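Local structure of succinylglutamate desuccinylase (Vibrio parahaemolyticus, 2BCO) at residues 84-89 against 244-249; 106-111 against 123-128; 172-177 against 210-215; 262-267 against 324-329. The protein probably hydrolyses N(2)-succinylglutamate to succinate and glutamate, the last step of arginine degradation by the AST pathway, using one zinc ion per subunit. All blocks are in the same frame, centred on the assembly; numbering follows the deposited sequence.

Contact 1 (84-89 against 244-249)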
loop_
_atom_site.group_PDB
_atom_site.type_symbol
_atom_site.label_atom_id
_atom_site.label_comp_id
_atom_site.label_asym_id
_atom_site.label_seq_id
_atom_site.Cartn_x
_atom_site.Cartn_y
_atom_site.Cartn_z
ATOM N N PHE A 84 -19.904 13.004 10.204
ATOM C CA PHE A 84 -19.753 13.657 8.908
ATOM C C PHE A 84 -19.465 12.655 7.787
ATOM O O PHE A 84 -19.897 12.840 6.647
ATOM C CB PHE A 84 -18.639 14.702 8.986
ATOM C CG PHE A 84 -18.352 15.383 7.679
ATOM C CD1 PHE A 84 -17.377 14.887 6.815
ATOM C CD2 PHE A 84 -19.070 16.515 7.299
ATOM C CE1 PHE A 84 -17.119 15.513 5.584
ATOM C CE2 PHE A 84 -18.825 17.151 6.073
ATOM C CZ PHE A 84 -17.848 16.649 5.213
ATOM N N GLN A 85 -18.719 11.605 8.113
ATOM C CA GLN A 85 -18.394 10.578 7.136
ATOM C C GLN A 85 -19.354 9.414 7.307
ATOM O O GLN A 85 -19.471 8.839 8.391
ATOM C CB GLN A 85 -16.951 10.095 7.321
ATOM C CG GLN A 85 -16.561 8.907 6.439
ATOM C CD GLN A 85 -16.740 9.185 4.958
ATOM O OE1 GLN A 85 -16.191 10.147 4.424
ATOM N NE2 GLN A 85 -17.514 8.335 4.283
ATOM N N LYS A 86 -20.053 9.078 6.234
ATOM C CA LYS A 86 -21.001 7.976 6.269
ATOM C C LYS A 86 -20.219 6.662 6.208
ATOM O O LYS A 86 -19.333 6.492 5.360
ATOM C CB LYS A 86 -21.965 8.090 5.082
ATOM C CG LYS A 86 -22.953 6.947 4.946
ATOM C CD LYS A 86 -23.735 7.071 3.642
ATOM C CE LYS A 86 -24.424 5.770 3.264
ATOM N NZ LYS A 86 -25.509 5.408 4.210
ATOM N N VAL A 87 -20.534 5.737 7.109
ATOM C CA VAL A 87 -19.838 4.458 7.131
ATOM C C VAL A 87 -20.746 3.336 6.669
ATOM O O VAL A 87 -21.811 3.108 7.241
ATOM C CB VAL A 87 -19.310 4.143 8.533
ATOM C CG1 VAL A 87 -18.587 2.819 8.523
ATOM C CG2 VAL A 87 -18.372 5.242 8.983
ATOM N N ASP A 88 -20.315 2.628 5.634
ATOM C CA ASP A 88 -21.106 1.540 5.084
ATOM C C ASP A 88 -20.308 0.241 4.998
ATOM O O ASP A 88 -20.871 -0.838 4.865
ATOM C CB ASP A 88 -21.605 1.925 3.694
ATOM C CG ASP A 88 -22.821 1.141 3.281
ATOM O OD1 ASP A 88 -23.932 1.490 3.737
ATOM O OD2 ASP A 88 -22.665 0.170 2.511
ATOM N N ALA A 89 -18.990 0.345 5.063
ATOM C CA ALA A 89 -18.148 -0.836 4.989
ATOM C C ALA A 89 -17.444 -1.054 6.320
ATOM O O ALA A 89 -17.168 -0.103 7.045
ATOM C CB ALA A 89 -17.120 -0.675 3.877
ATOM N N LEU A 244 -15.539 4.868 -1.006
ATOM C CA LEU A 244 -15.439 3.424 -0.856
ATOM C C LEU A 244 -15.937 2.958 0.506
ATOM O O LEU A 244 -16.686 1.975 0.599
ATOM C CB LEU A 244 -13.990 2.973 -1.069
ATOM C CG LEU A 244 -13.683 1.471 -0.994
ATOM C CD1 LEU A 244 -14.433 0.737 -2.103
ATOM C CD2 LEU A 244 -12.172 1.243 -1.131
ATOM N N ILE A 245 -15.525 3.647 1.567
ATOM C CA ILE A 245 -15.977 3.254 2.891
ATOM C C ILE A 245 -17.477 3.570 3.050
ATOM O O ILE A 245 -18.164 2.958 3.864
ATOM C CB ILE A 245 -15.139 3.954 4.009
ATOM C CG1 ILE A 245 -15.695 5.335 4.318
ATOM C CG2 ILE A 245 -13.681 4.093 3.573
ATOM C CD1 ILE A 245 -16.570 5.350 5.537
ATOM N N ALA A 246 -17.988 4.503 2.252
ATOM C CA ALA A 246 -19.403 4.875 2.320
ATOM C C ALA A 246 -20.257 4.223 1.232
ATOM O O ALA A 246 -21.462 4.455 1.174
ATOM C CB ALA A 246 -19.555 6.395 2.245
ATOM N N GLU A 247 -19.638 3.411 0.377
ATOM C CA GLU A 247 -20.359 2.745 -0.710
ATOM C C GLU A 247 -21.190 3.740 -1.515
ATOM O O GLU A 247 -22.390 3.544 -1.704
ATOM C CB GLU A 247 -21.284 1.653 -0.156
ATOM C CG GLU A 247 -20.592 0.346 0.174
ATOM C CD GLU A 247 -19.996 -0.320 -1.052
ATOM O OE1 GLU A 247 -19.021 0.222 -1.616
ATOM O OE2 GLU A 247 -20.508 -1.386 -1.455
ATOM N N ALA A 248 -20.549 4.799 -1.997
ATOM C CA ALA A 248 -21.250 5.819 -2.763
ATOM C C ALA A 248 -20.536 6.237 -4.041
ATOM O O ALA A 248 -19.426 5.789 -4.330
ATOM C CB ALA A 248 -21.482 7.044 -1.885
ATOM N N GLN A 249 -21.205 7.106 -4.794
ATOM C CA GLN A 249 -20.700 7.670 -6.045
ATOM C C GLN A 249 -20.005 6.678 -6.977
ATOM O O GLN A 249 -18.815 6.816 -7.265
ATOM C CB GLN A 249 -19.749 8.830 -5.726
ATOM C CG GLN A 249 -19.778 9.979 -6.730
ATOM C CD GLN A 249 -19.310 9.573 -8.116
ATOM O OE1 GLN A 249 -18.175 9.129 -8.298
ATOM N NE2 GLN A 249 -20.181 9.736 -9.104
#

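Contact 2 (106-111 against 123-128)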
loop_
_atom_site.group_PDB
_atom_site.type_symbol
_atom_site.label_atom_id
_atom_site.label_comp_id
_atom_site.label_asym_id
_atom_site.label_seq_id
_atom_site.Cartn_x
_atom_site.Cartn_y
_atom_site.Cartn_z
ATOM N N ARG A 106 12.427 5.329 8.050
ATOM C CA ARG A 106 11.708 4.316 7.299
ATOM C C ARG A 106 11.405 3.145 8.226
ATOM O O ARG A 106 10.283 2.620 8.255
ATOM C CB ARG A 106 12.559 3.856 6.110
ATOM C CG ARG A 106 11.761 3.175 5.034
ATOM C CD ARG A 106 12.609 2.765 3.835
ATOM N NE ARG A 106 11.741 2.474 2.700
ATOM C CZ ARG A 106 12.048 1.655 1.701
ATOM N NH1 ARG A 106 13.219 1.030 1.683
ATOM N NH2 ARG A 106 11.175 1.450 0.723
ATOM N N PHE A 107 12.417 2.755 8.989
ATOM C CA PHE A 107 12.306 1.661 9.939
ATOM C C PHE A 107 13.334 1.845 11.053
ATOM O O PHE A 107 14.142 2.778 11.013
ATOM C CB PHE A 107 12.527 0.330 9.225
ATOM C CG PHE A 107 13.844 0.236 8.490
ATOM C CD1 PHE A 107 15.039 0.050 9.181
ATOM C CD2 PHE A 107 13.882 0.300 7.102
ATOM C CE1 PHE A 107 16.262 -0.081 8.495
ATOM C CE2 PHE A 107 15.091 0.171 6.401
ATOM C CZ PHE A 107 16.283 -0.021 7.100
ATOM N N LEU A 108 13.300 0.970 12.052
ATOM C CA LEU A 108 14.240 1.069 13.157
ATOM C C LEU A 108 15.367 0.067 12.964
ATOM O O LEU A 108 16.541 0.443 12.926
ATOM C CB LEU A 108 13.524 0.822 14.478
ATOM C CG LEU A 108 12.395 1.820 14.771
ATOM C CD1 LEU A 108 11.763 1.476 16.105
ATOM C CD2 LEU A 108 12.938 3.250 14.792
ATOM N N GLU A 109 15.018 -1.206 12.833
ATOM C CA GLU A 109 16.035 -2.214 12.619
ATOM C C GLU A 109 15.987 -2.777 11.199
ATOM O O GLU A 109 17.013 -2.851 10.531
ATOM C CB GLU A 109 15.900 -3.314 13.674
ATOM C CG GLU A 109 16.144 -2.778 15.081
ATOM C CD GLU A 109 15.924 -3.801 16.182
ATOM O OE1 GLU A 109 16.132 -3.434 17.359
ATOM O OE2 GLU A 109 15.543 -4.956 15.881
ATOM N N GLU A 110 14.801 -3.141 10.721
ATOM C CA GLU A 110 14.681 -3.696 9.373
ATOM C C GLU A 110 13.376 -3.267 8.681
ATOM O O GLU A 110 12.379 -3.007 9.343
ATOM C CB GLU A 110 14.744 -5.220 9.450
ATOM C CG GLU A 110 15.415 -5.873 8.267
ATOM C CD GLU A 110 15.179 -7.368 8.227
ATOM O OE1 GLU A 110 15.212 -7.986 9.305
ATOM O OE2 GLU A 110 14.968 -7.922 7.124
ATOM N N ASN A 111 13.400 -3.194 7.354
ATOM C CA ASN A 111 12.231 -2.805 6.553
ATOM C C ASN A 111 11.055 -3.718 6.902
ATOM O O ASN A 111 11.065 -4.901 6.583
ATOM C CB ASN A 111 12.556 -2.948 5.060
ATOM C CG ASN A 111 11.434 -2.440 4.142
ATOM O OD1 ASN A 111 10.290 -2.255 4.553
ATOM N ND2 ASN A 111 11.773 -2.231 2.887
ATOM N N PRO A 123 15.552 -12.042 14.525
ATOM C CA PRO A 123 14.633 -11.327 15.417
ATOM C C PRO A 123 14.881 -9.816 15.363
ATOM O O PRO A 123 16.011 -9.374 15.559
ATOM C CB PRO A 123 14.966 -11.899 16.798
ATOM C CG PRO A 123 15.606 -13.232 16.494
ATOM C CD PRO A 123 16.444 -12.930 15.289
ATOM N N THR A 124 13.837 -9.033 15.082
ATOM C CA THR A 124 13.951 -7.567 15.027
ATOM C C THR A 124 12.668 -6.952 15.561
ATOM O O THR A 124 11.666 -7.642 15.702
ATOM C CB THR A 124 14.171 -7.034 13.575
ATOM O OG1 THR A 124 13.034 -7.355 12.753
ATOM C CG2 THR A 124 15.445 -7.623 12.974
ATOM N N LYS A 125 12.686 -5.658 15.865
ATOM C CA LYS A 125 11.468 -5.010 16.348
ATOM C C LYS A 125 10.383 -5.164 15.281
ATOM O O LYS A 125 9.223 -5.428 15.588
ATOM C CB LYS A 125 11.696 -3.518 16.605
ATOM C CG LYS A 125 12.606 -3.196 17.761
ATOM C CD LYS A 125 12.601 -1.697 18.059
ATOM C CE LYS A 125 13.603 -1.339 19.156
ATOM N NZ LYS A 125 13.375 -2.133 20.398
ATOM N N GLU A 126 10.765 -5.005 14.020
ATOM C CA GLU A 126 9.799 -5.118 12.934
ATOM C C GLU A 126 9.241 -6.539 12.742
ATOM O O GLU A 126 8.091 -6.708 12.325
ATOM C CB GLU A 126 10.422 -4.593 11.638
ATOM C CG GLU A 126 10.560 -3.062 11.576
ATOM C CD GLU A 126 11.750 -2.493 12.369
ATOM O OE1 GLU A 126 12.741 -3.220 12.594
ATOM O OE2 GLU A 126 11.700 -1.301 12.744
ATOM N N LEU A 127 10.036 -7.557 13.070
ATOM C CA LEU A 127 9.575 -8.934 12.916
ATOM C C LEU A 127 8.373 -9.172 13.827
ATOM O O LEU A 127 7.337 -9.696 13.396
ATOM C CB LEU A 127 10.689 -9.931 13.270
ATOM C CG LEU A 127 10.802 -11.213 12.425
ATOM C CD1 LEU A 127 11.406 -12.334 13.275
ATOM C CD2 LEU A 127 9.446 -11.642 11.908
ATOM N N ALA A 128 8.528 -8.783 15.088
ATOM C CA ALA A 128 7.476 -8.932 16.083
ATOM C C ALA A 128 6.230 -8.161 15.660
ATOM O O ALA A 128 5.107 -8.616 15.882
ATOM C CB ALA A 128 7.962 -8.437 17.443
HETATM O O HOH W 1 13.776 -9.346 10.956
#

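Contact 3 (172-177 against 210-215)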
loop_
_atom_site.group_PDB
_atom_site.type_symbol
_atom_site.label_atom_id
_atom_site.label_comp_id
_atom_site.label_asym_id
_atom_site.label_seq_id
_atom_site.Cartn_x
_atom_site.Cartn_y
_atom_site.Cartn_z
ATOM N N THR A 172 -0.450 -13.538 -6.957
ATOM C CA THR A 172 -0.989 -14.693 -6.249
ATOM C C THR A 172 -1.885 -15.451 -7.218
ATOM O O THR A 172 -2.343 -14.885 -8.211
ATOM C CB THR A 172 -1.811 -14.261 -5.016
ATOM O OG1 THR A 172 -2.479 -15.398 -4.467
ATOM C CG2 THR A 172 -2.849 -13.207 -5.395
ATOM N N ARG A 173 -2.121 -16.730 -6.947
ATOM C CA ARG A 173 -2.971 -17.551 -7.807
ATOM C C ARG A 173 -4.437 -17.155 -7.606
ATOM O O ARG A 173 -5.297 -17.460 -8.431
ATOM C CB ARG A 173 -2.782 -19.033 -7.471
ATOM C CG ARG A 173 -3.329 -19.430 -6.104
ATOM C CD ARG A 173 -2.844 -20.825 -5.719
ATOM N NE ARG A 173 -2.678 -20.943 -4.272
ATOM C CZ ARG A 173 -3.656 -21.257 -3.435
ATOM N NH1 ARG A 173 -4.873 -21.497 -3.901
ATOM N NH2 ARG A 173 -3.424 -21.319 -2.134
ATOM N N HIS A 174 -4.717 -16.481 -6.495
ATOM C CA HIS A 174 -6.072 -16.033 -6.197
ATOM C C HIS A 174 -6.429 -14.828 -7.077
ATOM O O HIS A 174 -5.557 -14.031 -7.440
ATOM C CB HIS A 174 -6.190 -15.612 -4.730
ATOM C CG HIS A 174 -5.932 -16.716 -3.753
ATOM N ND1 HIS A 174 -6.754 -17.817 -3.635
ATOM C CD2 HIS A 174 -4.941 -16.886 -2.847
ATOM C CE1 HIS A 174 -6.277 -18.617 -2.701
ATOM N NE2 HIS A 174 -5.178 -18.079 -2.205
ATOM N N PRO A 175 -7.710 -14.702 -7.457
ATOM C CA PRO A 175 -8.153 -13.576 -8.291
ATOM C C PRO A 175 -8.314 -12.338 -7.401
ATOM O O PRO A 175 -9.348 -12.152 -6.771
ATOM C CB PRO A 175 -9.486 -14.070 -8.856
ATOM C CG PRO A 175 -10.025 -14.927 -7.730
ATOM C CD PRO A 175 -8.784 -15.702 -7.297
ATOM N N VAL A 176 -7.287 -11.498 -7.345
ATOM C CA VAL A 176 -7.329 -10.316 -6.490
ATOM C C VAL A 176 -7.238 -9.023 -7.295
ATOM O O VAL A 176 -7.014 -7.949 -6.744
ATOM C CB VAL A 176 -6.170 -10.353 -5.459
ATOM C CG1 VAL A 176 -6.246 -11.638 -4.646
ATOM C CG2 VAL A 176 -4.816 -10.272 -6.177
ATOM N N ARG A 177 -7.406 -9.133 -8.604
ATOM C CA ARG A 177 -7.339 -7.972 -9.475
ATOM C C ARG A 177 -8.700 -7.788 -10.126
ATOM O O ARG A 177 -8.840 -7.902 -11.336
ATOM C CB ARG A 177 -6.256 -8.189 -10.521
ATOM C CG ARG A 177 -4.858 -8.313 -9.901
ATOM C CD ARG A 177 -3.804 -8.652 -10.931
ATOM N NE ARG A 177 -2.461 -8.583 -10.368
ATOM C CZ ARG A 177 -1.387 -9.117 -10.942
ATOM N NH1 ARG A 177 -1.499 -9.758 -12.097
ATOM N NH2 ARG A 177 -0.206 -9.013 -10.360
ATOM N N ASN A 210 -2.759 -14.921 1.275
ATOM C CA ASN A 210 -3.369 -15.727 2.320
ATOM C C ASN A 210 -4.843 -15.531 2.585
ATOM O O ASN A 210 -5.438 -16.309 3.325
ATOM C CB ASN A 210 -2.592 -15.529 3.615
ATOM C CG ASN A 210 -1.218 -16.142 3.549
ATOM O OD1 ASN A 210 -1.085 -17.359 3.503
ATOM N ND2 ASN A 210 -0.189 -15.309 3.524
ATOM N N TYR A 211 -5.446 -14.503 2.001
ATOM C CA TYR A 211 -6.866 -14.280 2.243
ATOM C C TYR A 211 -7.627 -13.828 1.007
ATOM O O TYR A 211 -8.785 -13.438 1.096
ATOM C CB TYR A 211 -7.034 -13.273 3.382
ATOM C CG TYR A 211 -6.498 -13.796 4.695
ATOM C CD1 TYR A 211 -7.264 -14.643 5.493
ATOM C CD2 TYR A 211 -5.204 -13.492 5.119
ATOM C CE1 TYR A 211 -6.759 -15.179 6.690
ATOM C CE2 TYR A 211 -4.686 -14.024 6.315
ATOM C CZ TYR A 211 -5.472 -14.866 7.092
ATOM O OH TYR A 211 -4.984 -15.384 8.270
ATOM N N SER A 212 -6.969 -13.907 -0.143
ATOM C CA SER A 212 -7.578 -13.526 -1.414
ATOM C C SER A 212 -8.169 -12.122 -1.386
ATOM O O SER A 212 -9.202 -11.873 -2.003
ATOM C CB SER A 212 -8.685 -14.520 -1.787
ATOM O OG SER A 212 -8.183 -15.844 -1.819
ATOM N N ALA A 213 -7.522 -11.209 -0.672
ATOM C CA ALA A 213 -8.034 -9.847 -0.588
ATOM C C ALA A 213 -7.669 -9.044 -1.833
ATOM O O ALA A 213 -6.634 -9.276 -2.446
ATOM C CB ALA A 213 -7.480 -9.153 0.667
ATOM N N GLN A 214 -8.538 -8.115 -2.212
ATOM C CA GLN A 214 -8.288 -7.243 -3.362
ATOM C C GLN A 214 -7.311 -6.262 -2.721
ATOM O O GLN A 214 -7.699 -5.296 -2.062
ATOM C CB GLN A 214 -9.613 -6.601 -3.794
ATOM C CG GLN A 214 -10.598 -7.677 -4.291
ATOM C CD GLN A 214 -12.057 -7.244 -4.306
ATOM O OE1 GLN A 214 -12.515 -6.612 -5.252
ATOM N NE2 GLN A 214 -12.793 -7.579 -3.242
ATOM N N ALA A 215 -6.029 -6.548 -2.895
ATOM C CA ALA A 215 -4.993 -5.772 -2.244
ATOM C C ALA A 215 -4.050 -4.960 -3.110
ATOM O O ALA A 215 -3.727 -5.325 -4.237
ATOM C CB ALA A 215 -4.186 -6.702 -1.354
HETATM O O HOH W 2 -10.668 -13.825 -4.366
HETATM O O HOH W 3 -4.719 -6.623 -6.490
#

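Contact 4 (262-267 against 324-329)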
loop_
_atom_site.group_PDB
_atom_site.type_symbol
_atom_site.label_atom_id
_atom_site.label_comp_id
_atom_site.label_asym_id
_atom_site.label_seq_id
_atom_site.Cartn_x
_atom_site.Cartn_y
_atom_site.Cartn_z
ATOM N N VAL A 262 5.749 -6.491 -15.494
ATOM C CA VAL A 262 7.187 -6.581 -15.294
ATOM C C VAL A 262 7.922 -7.154 -16.512
ATOM O O VAL A 262 7.815 -8.342 -16.809
ATOM C CB VAL A 262 7.505 -7.436 -14.053
ATOM C CG1 VAL A 262 9.016 -7.566 -13.875
ATOM C CG2 VAL A 262 6.857 -6.806 -12.824
ATOM N N SER A 263 8.655 -6.300 -17.221
ATOM C CA SER A 263 9.417 -6.739 -18.388
ATOM C C SER A 263 10.411 -7.774 -17.905
ATOM O O SER A 263 10.453 -8.891 -18.410
ATOM C CB SER A 263 10.164 -5.566 -19.025
ATOM O OG SER A 263 9.263 -4.553 -19.437
ATOM N N ARG A 264 11.219 -7.389 -16.922
ATOM C CA ARG A 264 12.192 -8.294 -16.333
ATOM C C ARG A 264 12.639 -7.813 -14.964
ATOM O O ARG A 264 12.493 -6.637 -14.618
ATOM C CB ARG A 264 13.393 -8.487 -17.265
ATOM C CG ARG A 264 14.104 -7.226 -17.696
ATOM C CD ARG A 264 14.822 -7.473 -19.019
ATOM N NE ARG A 264 15.580 -6.309 -19.467
ATOM C CZ ARG A 264 16.735 -5.923 -18.938
ATOM N NH1 ARG A 264 17.274 -6.611 -17.942
ATOM N NH2 ARG A 264 17.345 -4.842 -19.399
ATOM N N THR A 265 13.162 -8.746 -14.179
ATOM C CA THR A 265 13.625 -8.453 -12.833
ATOM C C THR A 265 15.154 -8.505 -12.796
ATOM O O THR A 265 15.757 -9.468 -13.263
ATOM C CB THR A 265 13.017 -9.465 -11.825
ATOM O OG1 THR A 265 13.401 -9.115 -10.488
ATOM C CG2 THR A 265 13.493 -10.870 -12.133
ATOM N N ILE A 266 15.772 -7.459 -12.253
ATOM C CA ILE A 266 17.228 -7.369 -12.162
ATOM C C ILE A 266 17.744 -7.929 -10.834
ATOM O O ILE A 266 17.316 -7.500 -9.763
ATOM C CB ILE A 266 17.701 -5.895 -12.289
ATOM C CG1 ILE A 266 17.162 -5.276 -13.581
ATOM C CG2 ILE A 266 19.223 -5.828 -12.247
ATOM C CD1 ILE A 266 17.549 -6.023 -14.843
ATOM N N VAL A 267 18.673 -8.876 -10.908
ATOM C CA VAL A 267 19.241 -9.483 -9.707
ATOM C C VAL A 267 20.754 -9.265 -9.617
ATOM O O VAL A 267 21.480 -9.535 -10.573
ATOM C CB VAL A 267 18.973 -11.004 -9.675
ATOM C CG1 VAL A 267 19.454 -11.588 -8.354
ATOM C CG2 VAL A 267 17.490 -11.283 -9.889
ATOM N N ALA A 324 16.345 -4.159 -9.035
ATOM C CA ALA A 324 15.415 -3.313 -9.778
ATOM C C ALA A 324 14.368 -4.081 -10.577
ATOM O O ALA A 324 14.470 -5.290 -10.797
ATOM C CB ALA A 324 16.194 -2.388 -10.722
ATOM N N LEU A 325 13.359 -3.340 -11.012
ATOM C CA LEU A 325 12.273 -3.880 -11.807
ATOM C C LEU A 325 12.290 -3.109 -13.112
ATOM O O LEU A 325 12.514 -1.906 -13.119
ATOM C CB LEU A 325 10.943 -3.652 -11.091
ATOM C CG LEU A 325 10.053 -4.844 -10.712
ATOM C CD1 LEU A 325 10.859 -6.124 -10.565
ATOM C CD2 LEU A 325 9.338 -4.510 -9.408
HETATM N N MSE A 326 12.110 -3.805 -14.222
HETATM C CA MSE A 326 12.048 -3.147 -15.519
HETATM C C MSE A 326 10.607 -3.402 -15.929
HETATM O O MSE A 326 10.168 -4.547 -16.000
HETATM C CB MSE A 326 13.009 -3.795 -16.516
HETATM C CG MSE A 326 14.482 -3.653 -16.167
HETATM SE SE MSE A 326 15.057 -1.817 -16.152
HETATM C CE MSE A 326 15.561 -1.651 -18.019
ATOM N N VAL A 327 9.868 -2.333 -16.173
ATOM C CA VAL A 327 8.468 -2.465 -16.534
ATOM C C VAL A 327 8.133 -1.786 -17.847
ATOM O O VAL A 327 8.934 -1.017 -18.382
ATOM C CB VAL A 327 7.586 -1.871 -15.435
ATOM C CG1 VAL A 327 7.952 -2.504 -14.099
ATOM C CG2 VAL A 327 7.779 -0.360 -15.374
ATOM N N CYS A 328 6.943 -2.078 -18.358
ATOM C CA CYS A 328 6.474 -1.500 -19.606
ATOM C C CYS A 328 4.960 -1.588 -19.643
ATOM O O CYS A 328 4.373 -2.502 -19.057
ATOM C CB CYS A 328 7.061 -2.257 -20.801
ATOM S SG CYS A 328 6.646 -4.022 -20.864
ATOM N N GLU A 329 4.327 -0.637 -20.315
ATOM C CA GLU A 329 2.873 -0.650 -20.418
ATOM C C GLU A 329 2.429 -1.995 -20.985
ATOM O O GLU A 329 3.155 -2.639 -21.749
ATOM C CB GLU A 329 2.374 0.466 -21.342
ATOM C CG GLU A 329 2.684 1.869 -20.860
ATOM C CD GLU A 329 1.810 2.920 -21.529
ATOM O OE1 GLU A 329 2.081 4.126 -21.347
ATOM O OE2 GLU A 329 0.848 2.538 -22.227
#

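Contact 1 (84-89 against 244-249)
I245 and Q85 approach each other tip to tip where helix 235-245 runs out against the loop leading into strand 90-95. The isoleucine has CG1 in the crowded position between its backbone N and carbonyl carbon (chi1 85°), and chi2 is not staggered, so CD1 is driven into the loop. There I245 CD1 lies 3.0 Å from K86 O, while V87 CG2 meets it obliquely at 3.9 Å. Q85 starts with CG anti to its backbone N and then bends at chi2, which brings its amide back over the loop: Q85 NE2 donates to K86 O at 2.8 Å, from above the carbonyl plane, and OE1 is bonded to R242 of the helix. The methyl of A246 adds to this crowd, its CB 3.1 Å from K86 O. D88 and E247 cross at about a right angle, with D88 OD2 beside the E247 CG methylene; the carboxylate of E247 turns aside to a salt bridge with K54. At the helix end itself, I245 O accepts two in-plane bonds, from D88 N at 2.8 Å and from A89 N at 3.0 Å. E247, with positive phi, closes the helix in a Schellman motif. Two loop amides therefore take over a carbonyl that the ending helix can no longer serve, and K54 probably eases the nearness of the two acidic groups.

Contact 2 (106-111 against 123-128)
The carboxylate of E126, in the first turn of helix 125-141, collects three consecutive amides of the 106-111 loop. E126 OE2 accepts from L108 N at 2.9 Å, whereas E126 OE1 takes both E109 N at 3.0 Å and E110 N at 2.8 Å, the last nearly straight (163°). All three donors stand above the carboxylate plane. A bend at chi2 (78°) carries the group back to the loop, and H97 NE2 holds OE2 from outside. E109 answers in the other direction: its chain, extended beyond CG, lies across K125 and puts E109 OE2 2.9 Å from K125 N, an amide in the first turn. T124 is the N-cap; its OG1 accepts from L127 N at 3.0 Å and donates to a water that in turn bonds E110 OE1. Further out, the same loop reaches the metal site, for N111 OD1 bonds NE2 of the zinc ligand H63, consistent with a second-shell role in orienting that imidazole. The helix start and loop thus exchange carboxylates for amides, and the N-H groups, together with the helix N terminus, would be expected to stabilise the anionic form of both glutamates.

Contact 3 (172-177 against 210-215)
H174 and S212 meet through a single oxygen laid on a ring. The histidine has CG anti to its carbonyl carbon (chi1 -62°), and chi2 near -66° turns the imidazole so that S212 OG comes down over one face, 3.0 Å above the plane and offset toward the rim. The serine reaches there because its OG is likewise anti to the carbonyl carbon (chi1 -56°), on a residue of positive phi that is the first to leave the helical conformation after helix 203-211. NE2 of the same ring lies above a face of the R173 guanidinium, near its rim. Behind the histidine an ST turn sets the backbone: T172 accepts the amide of H174 on OG1, and E209 of the helix bonds that hydroxyl as well. In this zinc-dependent catalytic domain of the AspA/AstE family, S212 and A213 form the short link from helix 203-211 to strand 214-220, the strand that carries the predicted active-site residue E219. V176 packs on that link. V176 CG1 is anti to the carbonyl carbon and CG2 sits in the crowded position, which places V176 CB 3.2 Å and CG1 3.3 Å from A213 O. Beyond it the two backbones share a water, which donates to V176 O at 2.7 Å and to A215 O at 2.8 Å. Q214, its chain extended beyond CG, sends its amide past the contact: OE1 bonds S178 OG just after the 172-177 loop, and NE2 bonds the carbonyl of R149, at the start of strand 149-157.

Contact 4 (262-267 against 324-329)
R264 has CG in the crowded position between its backbone N and carbonyl carbon (chi1 55°) and runs extended as far as NE, whereas selenomethionine M326 bends at chi2 (-63°) and again at chi3. The two chains consequently lie side by side and point the same way, with M326 CG 4.2 Å above the centre of the R264 guanidinium face and M326 CB 3.8 Å from R264 CG. I266, its CG1 anti to the carbonyl carbon, crosses M326 obliquely on the same sheet face and sets CB against A324 CB. On the other face L325, whose chi1 lies away from any staggered value, swings CD1 between V262 CG1 and T265 OG1. The backbones beneath are antiparallel. M326 N reaches R264 O at 2.9 Å, almost along the C=O axis, and I266 N reaches A324 O at 2.9 Å. At S263 the register slips by one in a classic beta bulge: M326 O receives R264 N on a lone pair at 3.2 Å and, through a weak and bent bond, S263 N at 2.6 Å. At the bulge S263 points toward the partner strand, with S263 OG 3.0 Å from C328 SG, and the chain turns a corner here. Both strands belong to the barrel-sandwich hybrid domain. Strand 309-311 flanks 322-335, placing I310 against A324 and M326, and E308 just before it forms a salt bridge with R264 NE. At the bulge end, L194 packs on V262 and V327; its strand, 192-195, runs parallel beside 258-267 and belongs to the catalytic domain.

From the N terminus, the loop 84-89 is the first segment met, and contact 1 closes only when helix 235-245 ends, enclosing most of the catalytic domain. Nested within that span are contact 2, a short closure between the 106-111 loop and the start of helix 125-141, and then contact 3, which joins the loop after strand 165-169 to the link between helix 203-211 and strand 214-220. These two follow in series without crossing. Contact 4 opens after contact 1 has closed and pairs strands 258-267 and 322-335 of the hybrid domain. Contact 1 lies across the chain's centre from both contact 2 and contact 4, while contacts 3 and 4 come within about 8 Å at their nearest atoms.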